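Long-range contacts in Gp26 (Listeria phage P40, PDB 4JZ5), which probably cleaves the glycan strands of Listeria peptidoglycan, as a phage endolysin whose catalytic domain belongs to glycosyl hydrolase family 25: residues A82-G86 against K122-G126; F115-E119 against C132-I136. All coordinates share one frame; numbering follows the deposited sequence.

Contact 1 (A82-G86 against K122-G126)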
ATOM      1  N   ALA A  82       4.785  -0.270   9.006  1.00  5.24           N
ATOM      2  CA  ALA A  82       4.635  -0.355  10.453  1.00  5.59           C
ATOM      3  C   ALA A  82       5.902  -0.754  11.195  1.00  5.34           C
ATOM      4  O   ALA A  82       6.600  -1.683  10.785  1.00  6.01           O
ATOM      5  CB  ALA A  82       3.558  -1.353  10.784  1.00  7.55           C
ATOM      6  N   LEU A  83       6.139  -0.075  12.313  1.00  5.37           N
ATOM      7  CA  LEU A  83       7.250  -0.360  13.215  1.00  5.98           C
ATOM      8  C   LEU A  83       6.799  -0.258  14.675  1.00  5.57           C
ATOM      9  O   LEU A  83       7.609  -0.046  15.571  1.00  6.13           O
ATOM     10  CB  LEU A  83       8.387   0.627  12.965  1.00  5.99           C
ATOM     11  CG  LEU A  83       9.058   0.456  11.601  1.00  6.45           C
ATOM     12  CD1 LEU A  83       9.975   1.626  11.283  1.00  8.03           C
ATOM     13  CD2 LEU A  83       9.822  -0.851  11.526  1.00  9.28           C
ATOM     14  N   PHE A  84       5.507  -0.436  14.940  1.00  5.48           N
ATOM     15  CA  PHE A  84       4.989  -0.033  16.241  1.00  6.25           C
ATOM     16  C   PHE A  84       5.340  -0.978  17.386  1.00  6.30           C
ATOM     17  O   PHE A  84       5.449  -2.194  17.223  1.00  6.66           O
ATOM     18  CB  PHE A  84       3.484   0.301  16.206  1.00  5.91           C
ATOM     19  CG  PHE A  84       2.607  -0.678  15.457  1.00  5.28           C
ATOM     20  CD1 PHE A  84       2.356  -1.951  15.949  1.00  5.85           C
ATOM     21  CD2 PHE A  84       1.970  -0.294  14.299  1.00  5.55           C
ATOM     22  CE1 PHE A  84       1.506  -2.817  15.274  1.00  6.29           C
ATOM     23  CE2 PHE A  84       1.100  -1.153  13.638  1.00  5.06           C
ATOM     24  CZ  PHE A  84       0.872  -2.412  14.120  1.00  6.52           C
ATOM     25  N   GLU A  85       5.508  -0.382  18.557  1.00  6.47           N
ATOM     26  CA  GLU A  85       5.927  -1.105  19.752  1.00  6.95           C
ATOM     27  C   GLU A  85       4.769  -1.708  20.544  1.00  7.10           C
ATOM     28  O   GLU A  85       5.005  -2.479  21.472  1.00  7.51           O
ATOM     29  CB  GLU A  85       6.736  -0.171  20.667  1.00  7.44           C
ATOM     30  CG  GLU A  85       8.068   0.261  20.049  1.00  7.53           C
ATOM     31  CD  GLU A  85       8.965   1.048  20.979  1.00  8.28           C
ATOM     32  OE1 GLU A  85       8.551   1.341  22.125  1.00  9.17           O
ATOM     33  OE2 GLU A  85      10.125   1.341  20.570  1.00  9.71           O
ATOM     34  N   GLY A  86       3.533  -1.358  20.185  1.00  7.10           N
ATOM     35  CA  GLY A  86       2.376  -1.690  20.989  1.00  7.27           C
ATOM     36  C   GLY A  86       1.894  -0.470  21.746  1.00  7.00           C
ATOM     37  O   GLY A  86       2.500   0.594  21.686  1.00  8.00           O
ATOM     38  N   LYS A 122       7.952  -5.321  15.831  1.00  7.76           N
ATOM     39  CA  LYS A 122       8.716  -4.501  16.766  1.00  7.98           C
ATOM     40  C   LYS A 122       7.994  -4.418  18.112  1.00  8.01           C
ATOM     41  O   LYS A 122       8.382  -3.648  18.995  1.00  9.14           O
ATOM     42  CB  LYS A 122       8.942  -3.087  16.216  1.00  9.24           C
ATOM     43  CG  LYS A 122       9.682  -3.041  14.872  1.00  9.86           C
ATOM     44  CD  LYS A 122      11.085  -3.658  14.923  1.00 11.52           C
ATOM     45  CE  LYS A 122      12.096  -2.809  15.690  1.00 10.50           C
ATOM     46  NZ  LYS A 122      12.380  -1.511  15.029  1.00 10.96           N
ATOM     47  N   LEU A 123       6.939  -5.206  18.283  1.00  8.47           N
ATOM     48  CA  LEU A 123       6.154  -5.152  19.511  1.00  8.40           C
ATOM     49  C   LEU A 123       7.019  -5.465  20.717  1.00  8.62           C
ATOM     50  O   LEU A 123       7.751  -6.454  20.716  1.00  9.92           O
ATOM     51  CB  LEU A 123       5.016  -6.173  19.468  1.00  8.86           C
ATOM     52  CG  LEU A 123       3.948  -5.980  18.402  1.00  8.22           C
ATOM     53  CD1 LEU A 123       2.937  -7.123  18.474  1.00 10.39           C
ATOM     54  CD2 LEU A 123       3.258  -4.637  18.554  1.00  7.94           C
ATOM     55  N   LYS A 124       6.926  -4.651  21.765  1.00  9.57           N
ATOM     56  CA  LYS A 124       7.622  -4.956  23.012  1.00 10.34           C
ATOM     57  C   LYS A 124       6.949  -6.129  23.726  1.00 11.80           C
ATOM     58  O   LYS A 124       7.580  -6.879  24.468  1.00 14.03           O
ATOM     59  CB  LYS A 124       7.674  -3.739  23.939  1.00 11.64           C
ATOM     60  CG  LYS A 124       8.440  -2.544  23.390  1.00 13.56           C
ATOM     61  CD  LYS A 124       9.906  -2.842  23.177  1.00 15.89           C
ATOM     62  CE  LYS A 124      10.673  -1.585  22.785  1.00 14.39           C
ATOM     63  NZ  LYS A 124      12.050  -1.915  22.344  1.00 22.27           N
ATOM     64  N   SER A 125       5.654  -6.258  23.498  1.00 10.47           N
ATOM     65  CA  SER A 125       4.870  -7.394  23.944  1.00 11.31           C
ATOM     66  C   SER A 125       3.569  -7.303  23.177  1.00 10.66           C
ATOM     67  O   SER A 125       3.314  -6.299  22.505  1.00 11.39           O
ATOM     68  CB  SER A 125       4.614  -7.323  25.449  1.00 13.39           C
ATOM     69  OG  SER A 125       3.852  -6.178  25.774  1.00 16.68           O
ATOM     70  N   GLY A 126       2.745  -8.341  23.284  1.00 11.24           N
ATOM     71  CA  GLY A 126       1.429  -8.307  22.689  1.00 11.39           C
ATOM     72  C   GLY A 126       1.290  -9.118  21.421  1.00  8.66           C
ATOM     73  O   GLY A 126       2.211  -9.827  21.008  1.00 10.95           O
TER
HETATM   74  O   HOH W   1      10.335   0.189  16.152  1.00  7.49           O
HETATM   75  O   HOH W   2       5.425  -4.083  15.252  1.00  6.30           O
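Glu85 and Lys124 meet through one backbone hydrogen bond, the only direct one between 82-86 and 122-126. Lys124 N donates to Glu85 O at 2.9 Å. Leu123 CA adds a longer CA-H...O contact to the same oxygen. The tight part lies beside this bond. One methyl of Leu123, CD2, touches Phe84 O at 3.5 Å and Gly86 N at 3.7 Å. Leu123 CD2 also sits at the edge of the Phe84 ring, in its plane, 3.8 Å from Phe84 CD1. The CB bond of Phe84 leads away from 122-126. A chi1 of 45°, with CG between the backbone N and the carbonyl carbon, turns the ring back so that its edge meets this methyl. The two side chains run side by side. At Gly86 the backbone takes phi 104°, where a side chain would be pressed against the carbonyl oxygen of Glu85.

The other side is looser and exposed. There the side chains of Glu85 and Lys124 run alongside each other, with Lys124 CE 3.6 Å from Glu85 CD. Glu85 OE2 and Lys124 NZ stay 4.2 Å apart, too far for a salt bridge. Two waters bridge Lys122 to the carbonyl oxygens of Leu83 and Phe84. Its chain bends at chi2, chi3 and chi4, which brings NZ to the water bound to Leu83 O. The second water links Lys122 N to Phe84 O.

Both segments are loops that follow parallel neighbouring strands, 76-81 and 114-117. Phe84 packs against Asp89, Thr90 and Glu93 of helix 87-106, and Leu123 against Val128 and Glu131 of helix 128-143.

Contact 2 (F115-E119 against C132-I136); sequences FLDYE and CQRFI
Leu116 reaches from strand 114-117 to three residues of helix 128-143. Leu116 CB starts 3.8 Å from Phe135 CE1, and CG lies near CD1 of the same ring. At CG the chain forks. Leu116 CD1 sits over the centre of one Phe135 face, 3.8 Å from the centroid and 10° off the ring normal, a CH-pi contact. CD2 turns to Cys132 and Ile136 while staying near Phe135 CD1. Leu116 CD2 meets Cys132 SG at 3.7 Å and Ile136 CG1 at 4.0 Å. The axes of strand 115-117 and helix 132-136 approach to 9.6 Å and run roughly antiparallel, at 149°. This is the strand-to-helix half of a beta-alpha-beta unit, 114-117, 128-143 and 147-152, in the barrel-like fold of family 25 hydrolases.

Cys132 SG also lies over one face of the Tyr118 ring. Cys132 SG is 3.6 Å from Tyr118 CG and shifted toward the rim, a sulfur-aromatic contact. With chi1 at -163°, Tyr118 carries CG opposite its backbone N, which lays the ring under the sulfur. All five touching residues are buried, and no hydrogen bond crosses between the segments. Phe135 also meets His80 of strand 76-81, and Ile136 packs on Val147 of strand 147-152.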
ATOM      1  N   PHE A 115      -3.502   1.806   3.634  1.00  4.29           N
ATOM      2  CA  PHE A 115      -3.049   0.460   3.973  1.00  4.45           C
ATOM      3  C   PHE A 115      -2.057   0.447   5.119  1.00  4.12           C
ATOM      4  O   PHE A 115      -1.202   1.322   5.241  1.00  4.56           O
ATOM      5  CB  PHE A 115      -2.341  -0.181   2.777  1.00  4.21           C
ATOM      6  CG  PHE A 115      -3.243  -0.499   1.638  1.00  4.37           C
ATOM      7  CD1 PHE A 115      -3.916  -1.705   1.606  1.00  5.91           C
ATOM      8  CD2 PHE A 115      -3.410   0.372   0.593  1.00  5.94           C
ATOM      9  CE1 PHE A 115      -4.749  -2.030   0.554  1.00  7.73           C
ATOM     10  CE2 PHE A 115      -4.254   0.046  -0.459  1.00  7.48           C
ATOM     11  CZ  PHE A 115      -4.917  -1.149  -0.463  1.00  8.66           C
ATOM     12  N   LEU A 116      -2.179  -0.595   5.938  1.00  4.31           N
ATOM     13  CA  LEU A 116      -1.169  -0.984   6.896  1.00  4.48           C
ATOM     14  C   LEU A 116      -0.270  -2.044   6.249  1.00  4.35           C
ATOM     15  O   LEU A 116      -0.750  -3.124   5.883  1.00  5.07           O
ATOM     16  CB  LEU A 116      -1.838  -1.578   8.132  1.00  4.38           C
ATOM     17  CG  LEU A 116      -0.919  -2.203   9.172  1.00  5.11           C
ATOM     18  CD1 LEU A 116       0.114  -1.208   9.648  1.00  5.91           C
ATOM     19  CD2 LEU A 116      -1.722  -2.721  10.355  1.00  5.86           C
ATOM     20  N   ASP A 117       1.019  -1.741   6.118  1.00  4.57           N
ATOM     21  CA  ASP A 117       2.037  -2.686   5.642  1.00  4.66           C
ATOM     22  C   ASP A 117       2.732  -3.246   6.872  1.00  4.56           C
ATOM     23  O   ASP A 117       3.470  -2.522   7.573  1.00  5.31           O
ATOM     24  CB  ASP A 117       3.001  -1.902   4.736  1.00  5.67           C
ATOM     25  CG  ASP A 117       4.214  -2.685   4.278  1.00  6.83           C
ATOM     26  OD1 ASP A 117       4.570  -3.693   4.889  1.00  6.98           O
ATOM     27  OD2 ASP A 117       4.847  -2.248   3.294  1.00  9.25           O
ATOM     28  N   TYR A 118       2.433  -4.505   7.192  1.00  5.17           N
ATOM     29  CA  TYR A 118       2.898  -5.106   8.439  1.00  5.71           C
ATOM     30  C   TYR A 118       3.694  -6.341   8.098  1.00  7.90           C
ATOM     31  O   TYR A 118       3.095  -7.400   7.836  1.00  8.37           O
ATOM     32  CB  TYR A 118       1.743  -5.464   9.400  1.00  7.42           C
ATOM     33  CG  TYR A 118       2.282  -5.686  10.789  1.00  6.48           C
ATOM     34  CD1 TYR A 118       2.488  -4.630  11.650  1.00  6.59           C
ATOM     35  CD2 TYR A 118       2.674  -6.939  11.211  1.00  7.63           C
ATOM     36  CE1 TYR A 118       3.048  -4.815  12.897  1.00  6.54           C
ATOM     37  CE2 TYR A 118       3.231  -7.134  12.460  1.00  7.15           C
ATOM     38  CZ  TYR A 118       3.437  -6.074  13.288  1.00  7.26           C
ATOM     39  OH  TYR A 118       4.005  -6.297  14.522  1.00  7.35           O
ATOM     40  N   GLU A 119       5.020  -6.215   8.082  1.00  7.44           N
ATOM     41  CA  GLU A 119       5.859  -7.310   7.614  1.00  9.27           C
ATOM     42  C   GLU A 119       7.095  -7.557   8.482  1.00  8.65           C
ATOM     43  O   GLU A 119       7.958  -8.358   8.122  1.00  9.32           O
ATOM     44  CB  GLU A 119       6.245  -7.057   6.165  1.00 10.77           C
ATOM     45  CG  GLU A 119       7.121  -5.850   5.959  1.00 10.35           C
ATOM     46  CD  GLU A 119       7.361  -5.550   4.466  1.00  9.21           C
ATOM     47  OE1 GLU A 119       6.643  -4.753   3.846  1.00  8.59           O
ATOM     48  OE2 GLU A 119       8.317  -6.113   3.888  1.00 12.70           O
ATOM     49  N   CYS A 132      -2.426  -4.814  14.934  1.00  4.93           N
ATOM     50  CA  CYS A 132      -2.837  -4.420  13.600  1.00  4.70           C
ATOM     51  C   CYS A 132      -4.273  -3.911  13.629  1.00  4.68           C
ATOM     52  O   CYS A 132      -4.592  -2.928  12.978  1.00  4.98           O
ATOM     53  CB  CYS A 132      -2.715  -5.589  12.621  1.00  5.33           C
ATOM     54  SG  CYS A 132      -1.023  -5.941  12.124  1.00  5.63           S
ATOM     55  N   GLN A 133      -5.143  -4.599  14.366  1.00  5.09           N
ATOM     56  CA  GLN A 133      -6.535  -4.178  14.455  1.00  5.39           C
ATOM     57  C   GLN A 133      -6.667  -2.791  15.089  1.00  5.61           C
ATOM     58  O   GLN A 133      -7.451  -1.963  14.607  1.00  5.68           O
ATOM     59  CB  GLN A 133      -7.374  -5.187  15.241  1.00  5.51           C
ATOM     60  CG  GLN A 133      -8.863  -4.947  15.050  1.00  5.52           C
ATOM     61  CD  GLN A 133      -9.280  -5.293  13.651  1.00  5.52           C
ATOM     62  OE1 GLN A 133      -9.178  -6.454  13.254  1.00  6.85           O
ATOM     63  NE2 GLN A 133      -9.643  -4.301  12.855  1.00  6.55           N
ATOM     64  N   ARG A 134      -5.923  -2.545  16.166  1.00  5.59           N
ATOM     65  CA  ARG A 134      -5.945  -1.232  16.801  1.00  5.70           C
ATOM     66  C   ARG A 134      -5.529  -0.145  15.820  1.00  5.35           C
ATOM     67  O   ARG A 134      -6.153   0.926  15.779  1.00  5.93           O
ATOM     68  CB  ARG A 134      -5.057  -1.205  18.042  1.00  6.39           C
ATOM     69  CG  ARG A 134      -5.541  -2.120  19.159  1.00  6.91           C
ATOM     70  CD  ARG A 134      -4.582  -2.069  20.344  1.00  7.49           C
ATOM     71  NE  ARG A 134      -4.610  -0.762  20.989  1.00  9.38           N
ATOM     72  CZ  ARG A 134      -3.560   0.009  21.241  1.00  8.55           C
ATOM     73  NH1 ARG A 134      -2.329  -0.362  20.933  1.00  9.02           N
ATOM     74  NH2 ARG A 134      -3.766   1.184  21.819  1.00 10.25           N
ATOM     75  N   PHE A 135      -4.481  -0.400  15.051  1.00  5.05           N
ATOM     76  CA  PHE A 135      -4.023   0.560  14.054  1.00  5.32           C
ATOM     77  C   PHE A 135      -5.109   0.856  13.022  1.00  4.72           C
ATOM     78  O   PHE A 135      -5.427   2.013  12.756  1.00  5.18           O
ATOM     79  CB  PHE A 135      -2.763  -0.001  13.382  1.00  4.88           C
ATOM     80  CG  PHE A 135      -2.189   0.880  12.295  1.00  4.55           C
ATOM     81  CD1 PHE A 135      -2.760   0.927  11.035  1.00  4.81           C
ATOM     82  CD2 PHE A 135      -1.057   1.649  12.540  1.00  5.25           C
ATOM     83  CE1 PHE A 135      -2.230   1.737  10.045  1.00  4.98           C
ATOM     84  CE2 PHE A 135      -0.515   2.455  11.548  1.00  5.32           C
ATOM     85  CZ  PHE A 135      -1.111   2.497  10.301  1.00  5.48           C
ATOM     86  N   ILE A 136      -5.655  -0.196  12.438  1.00  4.59           N
ATOM     87  CA  ILE A 136      -6.641  -0.068  11.372  1.00  5.25           C
ATOM     88  C   ILE A 136      -7.915   0.606  11.881  1.00  5.44           C
ATOM     89  O   ILE A 136      -8.433   1.517  11.228  1.00  5.66           O
ATOM     90  CB  ILE A 136      -6.907  -1.450  10.757  1.00  5.11           C
ATOM     91  CG1 ILE A 136      -5.665  -1.897   9.964  1.00  5.39           C
ATOM     92  CG2 ILE A 136      -8.175  -1.451   9.902  1.00  6.11           C
ATOM     93  CD1 ILE A 136      -5.691  -3.344   9.553  1.00  8.12           C
TER

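From the N terminus, the chain leaves strand 76-81 through 82-86, the first half of contact 1. It then runs through helix 87-106 and strand 114-117, where contact 2 begins. The loop 122-126 comes next and closes contact 1 across 35 residues. Helix 128-143 follows and closes contact 2 across 12 residues. The segments alternate, so the two contacts cross. Contact 1 joins the loops after two adjacent parallel strands, near the surface; contact 2 joins the second strand to its helix in the interior. Their centres are about 11 Å apart. They touch where Ala82 packs on Leu116 and Tyr118 and the Phe84 ring packs on Tyr118. Ala82 N and Asp117 O probably form a hydrogen bond.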